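N-acyl-D-glutamate deacylase (Bordetella bronchiseptica, PDB 3GIP) probably uses a zinc-containing amidohydrolase active site to hydrolyse N-acyl-D-glutamate, releasing D-glutamate and the acyl group as a carboxylate. Local coordinates at residues 14-26 with 396-408. Sequence-based numbering, arbitrary orientation.
Sequences GWIIDGTGAPRRR and TLEQAVARMTALP
Arg-24 sets its CG between its backbone N and carbonyl carbon (chi1 65°) and bends at chi3, while Glu-398 bends at chi2 (90°), which brings guanidinium and carboxylate together in a side-on salt bridge. Arg-24 NE reaches Glu-398 OE2 at 2.8 Å and Arg-24 NH2 reaches Glu-398 OE1 at 3.1 Å. Both bonds are nearly straight and lie close to the guanidinium plane, but they reach the carboxylate oxygens from above the carboxylate plane, the two planes being 49° apart. Glu-398 OE2 also takes the backbone N of Arg-24 at 2.9 Å on its anti lone pair; with the NH2 bond to OE1, the three together probably hold the carboxylate's rotation.

Beside this bridge Ile-17 splits its branches. Its CD1 packs 3.7 Å from Leu-397 CG and also lies over one face of the Arg-24 guanidinium, toward the rim. Its CG2 lies against Val-401, 3.7 Å from CB. Farther along, Gly-19 presses its backbone on the helix, its O 3.4 Å from Ala-402 CB and its CA 3.7 Å from Thr-405 OG1. A water accepts from Gly-21 N and donates to Glu-398 O, tying turn to helix. An Asx turn at Asp-18 and an ST turn at Thr-20 shape the loop from within.

The contact thus seats the connection between two short antiparallel strands, 15-16 and 25-26, on helix 397-404 of the amidohydrolase domain; Leu-397 and the nearby Met-404 pack on helix 376-391, while strand 57-64 runs beside both partners, pairing with strand 15-16 and touching Met-404 and Thr-405.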
# COMPACT_ATOMS: atom_id res chain seq x y z
N GLY A 14 6.55 12.22 26.19
CA GLY A 14 7.30 11.89 24.99
C GLY A 14 7.70 13.06 24.12
O GLY A 14 7.49 14.23 24.47
N TRP A 15 8.31 12.74 22.98
CA TRP A 15 8.74 13.74 22.01
C TRP A 15 7.86 13.62 20.78
O TRP A 15 7.72 12.55 20.20
CB TRP A 15 10.21 13.53 21.64
CG TRP A 15 11.15 13.95 22.72
CD1 TRP A 15 11.42 13.27 23.87
CD2 TRP A 15 11.89 15.17 22.79
NE1 TRP A 15 12.29 14.00 24.65
CE2 TRP A 15 12.60 15.17 24.01
CE3 TRP A 15 12.03 16.27 21.93
CZ2 TRP A 15 13.43 16.22 24.40
CZ3 TRP A 15 12.86 17.32 22.32
CH2 TRP A 15 13.55 17.29 23.54
N ILE A 16 7.26 14.74 20.40
CA ILE A 16 6.37 14.77 19.25
C ILE A 16 7.06 15.03 17.91
O ILE A 16 7.81 15.99 17.77
CB ILE A 16 5.29 15.85 19.42
CG1 ILE A 16 4.41 15.54 20.63
CG2 ILE A 16 4.45 15.96 18.15
CD1 ILE A 16 3.52 14.34 20.45
N ILE A 17 6.80 14.15 16.95
CA ILE A 17 7.27 14.33 15.58
C ILE A 17 5.91 14.37 14.90
O ILE A 17 5.28 13.34 14.68
CB ILE A 17 8.13 13.15 15.09
CG1 ILE A 17 9.49 13.18 15.80
CG2 ILE A 17 8.32 13.23 13.57
CD1 ILE A 17 10.52 12.21 15.24
N ASP A 18 5.45 15.59 14.61
CA ASP A 18 4.11 15.80 14.05
C ASP A 18 3.86 15.54 12.58
O ASP A 18 2.73 15.71 12.12
CB ASP A 18 3.64 17.22 14.39
CG ASP A 18 4.56 18.30 13.84
OD1 ASP A 18 5.31 18.02 12.87
OD2 ASP A 18 4.53 19.43 14.37
N GLY A 19 4.88 15.12 11.84
CA GLY A 19 4.69 14.84 10.43
C GLY A 19 4.98 15.99 9.48
O GLY A 19 5.01 15.79 8.27
N THR A 20 5.21 17.18 10.03
CA THR A 20 5.48 18.36 9.20
C THR A 20 6.95 18.47 8.79
O THR A 20 7.30 19.30 7.95
CB THR A 20 5.13 19.66 9.94
OG1 THR A 20 6.00 19.79 11.08
CG2 THR A 20 3.68 19.64 10.41
N GLY A 21 7.79 17.65 9.40
CA GLY A 21 9.21 17.69 9.10
C GLY A 21 9.94 18.55 10.12
O GLY A 21 11.17 18.58 10.16
N ALA A 22 9.18 19.25 10.96
CA ALA A 22 9.78 20.10 11.98
C ALA A 22 10.51 19.25 13.01
O ALA A 22 10.18 18.09 13.21
CB ALA A 22 8.70 20.94 12.65
N PRO A 23 11.52 19.82 13.68
CA PRO A 23 12.27 19.07 14.69
C PRO A 23 11.37 18.52 15.81
O PRO A 23 10.42 19.18 16.23
CB PRO A 23 13.26 20.10 15.22
CG PRO A 23 13.50 20.98 14.03
CD PRO A 23 12.10 21.16 13.48
N ARG A 24 11.69 17.32 16.28
CA ARG A 24 10.92 16.70 17.36
C ARG A 24 10.89 17.65 18.56
O ARG A 24 11.87 18.33 18.85
CB ARG A 24 11.55 15.37 17.75
CG ARG A 24 12.94 15.49 18.37
CD ARG A 24 13.65 14.15 18.41
NE ARG A 24 14.01 13.70 17.07
CZ ARG A 24 14.56 12.52 16.80
NH1 ARG A 24 14.80 11.65 17.78
NH2 ARG A 24 14.87 12.20 15.55
N ARG A 25 9.76 17.69 19.26
CA ARG A 25 9.63 18.57 20.41
C ARG A 25 8.98 17.89 21.61
O ARG A 25 8.09 17.04 21.45
CB ARG A 25 8.84 19.83 20.03
CG ARG A 25 7.47 19.58 19.42
CD ARG A 25 6.94 20.87 18.79
NE ARG A 25 5.69 20.70 18.06
CZ ARG A 25 4.51 20.45 18.64
NH1 ARG A 25 4.43 20.35 19.96
NH2 ARG A 25 3.42 20.33 17.90
N ARG A 26 9.43 18.26 22.80
CA ARG A 26 8.89 17.70 24.04
C ARG A 26 7.52 18.30 24.32
O ARG A 26 7.41 19.48 24.65
CB ARG A 26 9.84 17.99 25.20
CG ARG A 26 9.26 17.69 26.57
CD ARG A 26 9.13 16.20 26.85
NE ARG A 26 8.29 15.95 28.01
CZ ARG A 26 6.96 15.94 27.98
NH1 ARG A 26 6.32 16.16 26.84
NH2 ARG A 26 6.27 15.73 29.10
N THR A 396 16.48 11.81 8.27
CA THR A 396 16.20 11.89 9.70
C THR A 396 14.88 11.22 10.01
O THR A 396 14.08 10.96 9.11
CB THR A 396 16.12 13.34 10.19
OG1 THR A 396 15.00 13.99 9.57
CG2 THR A 396 17.39 14.09 9.85
N LEU A 397 14.65 10.95 11.28
CA LEU A 397 13.41 10.33 11.70
C LEU A 397 12.25 11.28 11.36
O LEU A 397 11.19 10.84 10.92
CB LEU A 397 13.45 10.04 13.21
CG LEU A 397 12.27 9.27 13.80
CD1 LEU A 397 12.08 7.96 13.05
CD2 LEU A 397 12.52 9.01 15.28
N GLU A 398 12.47 12.58 11.56
CA GLU A 398 11.44 13.56 11.25
C GLU A 398 11.07 13.52 9.77
O GLU A 398 9.89 13.62 9.42
CB GLU A 398 11.91 14.98 11.62
CG GLU A 398 11.89 15.27 13.12
CD GLU A 398 13.19 14.93 13.82
OE1 GLU A 398 13.98 14.13 13.29
OE2 GLU A 398 13.41 15.47 14.93
N GLN A 399 12.07 13.38 8.90
CA GLN A 399 11.81 13.31 7.47
C GLN A 399 11.09 12.02 7.11
O GLN A 399 10.16 12.02 6.30
CB GLN A 399 13.12 13.41 6.68
CG GLN A 399 13.79 14.77 6.76
CD GLN A 399 15.13 14.80 6.03
OE1 GLN A 399 16.03 14.02 6.33
NE2 GLN A 399 15.26 15.72 5.08
N ALA A 400 11.51 10.91 7.72
CA ALA A 400 10.90 9.62 7.42
C ALA A 400 9.44 9.58 7.86
O ALA A 400 8.58 9.09 7.13
CB ALA A 400 11.68 8.50 8.10
N VAL A 401 9.15 10.10 9.05
CA VAL A 401 7.77 10.11 9.53
C VAL A 401 6.90 10.92 8.57
O VAL A 401 5.76 10.55 8.31
CB VAL A 401 7.68 10.71 10.96
CG1 VAL A 401 6.22 10.92 11.35
CG2 VAL A 401 8.35 9.76 11.95
N ALA A 402 7.45 12.00 8.03
CA ALA A 402 6.69 12.81 7.08
C ALA A 402 6.32 11.98 5.85
O ALA A 402 5.22 12.10 5.32
CB ALA A 402 7.50 14.04 6.67
N ARG A 403 7.23 11.12 5.40
CA ARG A 403 6.97 10.28 4.23
C ARG A 403 5.86 9.27 4.49
O ARG A 403 5.21 8.80 3.56
CB ARG A 403 8.22 9.49 3.83
CG ARG A 403 9.43 10.33 3.49
CD ARG A 403 9.14 11.29 2.36
NE ARG A 403 10.38 11.92 1.91
CZ ARG A 403 11.30 11.31 1.17
NH1 ARG A 403 11.11 10.05 0.78
NH2 ARG A 403 12.42 11.94 0.86
N MET A 404 5.67 8.93 5.76
CA MET A 404 4.67 7.93 6.16
C MET A 404 3.36 8.53 6.60
O MET A 404 2.39 7.80 6.82
CB MET A 404 5.19 7.12 7.34
CG MET A 404 6.54 6.48 7.14
SD MET A 404 7.11 5.71 8.67
CE MET A 404 8.40 4.64 7.99
N THR A 405 3.31 9.85 6.75
CA THR A 405 2.10 10.49 7.25
C THR A 405 1.60 11.67 6.43
O THR A 405 0.64 11.55 5.66
CB THR A 405 2.32 10.93 8.71
OG1 THR A 405 3.44 11.83 8.78
CG2 THR A 405 2.62 9.71 9.59
N ALA A 406 2.24 12.82 6.58
CA ALA A 406 1.83 14.02 5.86
C ALA A 406 1.87 13.88 4.35
O ALA A 406 0.94 14.30 3.67
CB ALA A 406 2.68 15.21 6.30
N LEU A 407 2.94 13.31 3.81
CA LEU A 407 3.03 13.16 2.35
C LEU A 407 1.87 12.32 1.82
O LEU A 407 1.21 12.72 0.85
CB LEU A 407 4.39 12.58 1.94
CG LEU A 407 4.65 12.44 0.44
CD1 LEU A 407 4.53 13.81 -0.26
CD2 LEU A 407 6.04 11.85 0.23
N PRO A 408 1.61 11.14 2.42
CA PRO A 408 0.50 10.34 1.91
C PRO A 408 -0.83 11.10 2.00
O PRO A 408 -1.65 11.05 1.08
CB PRO A 408 0.52 9.11 2.83
CG PRO A 408 1.97 8.94 3.11
CD PRO A 408 2.43 10.37 3.37
O HOH W 1 7.68 14.96 10.67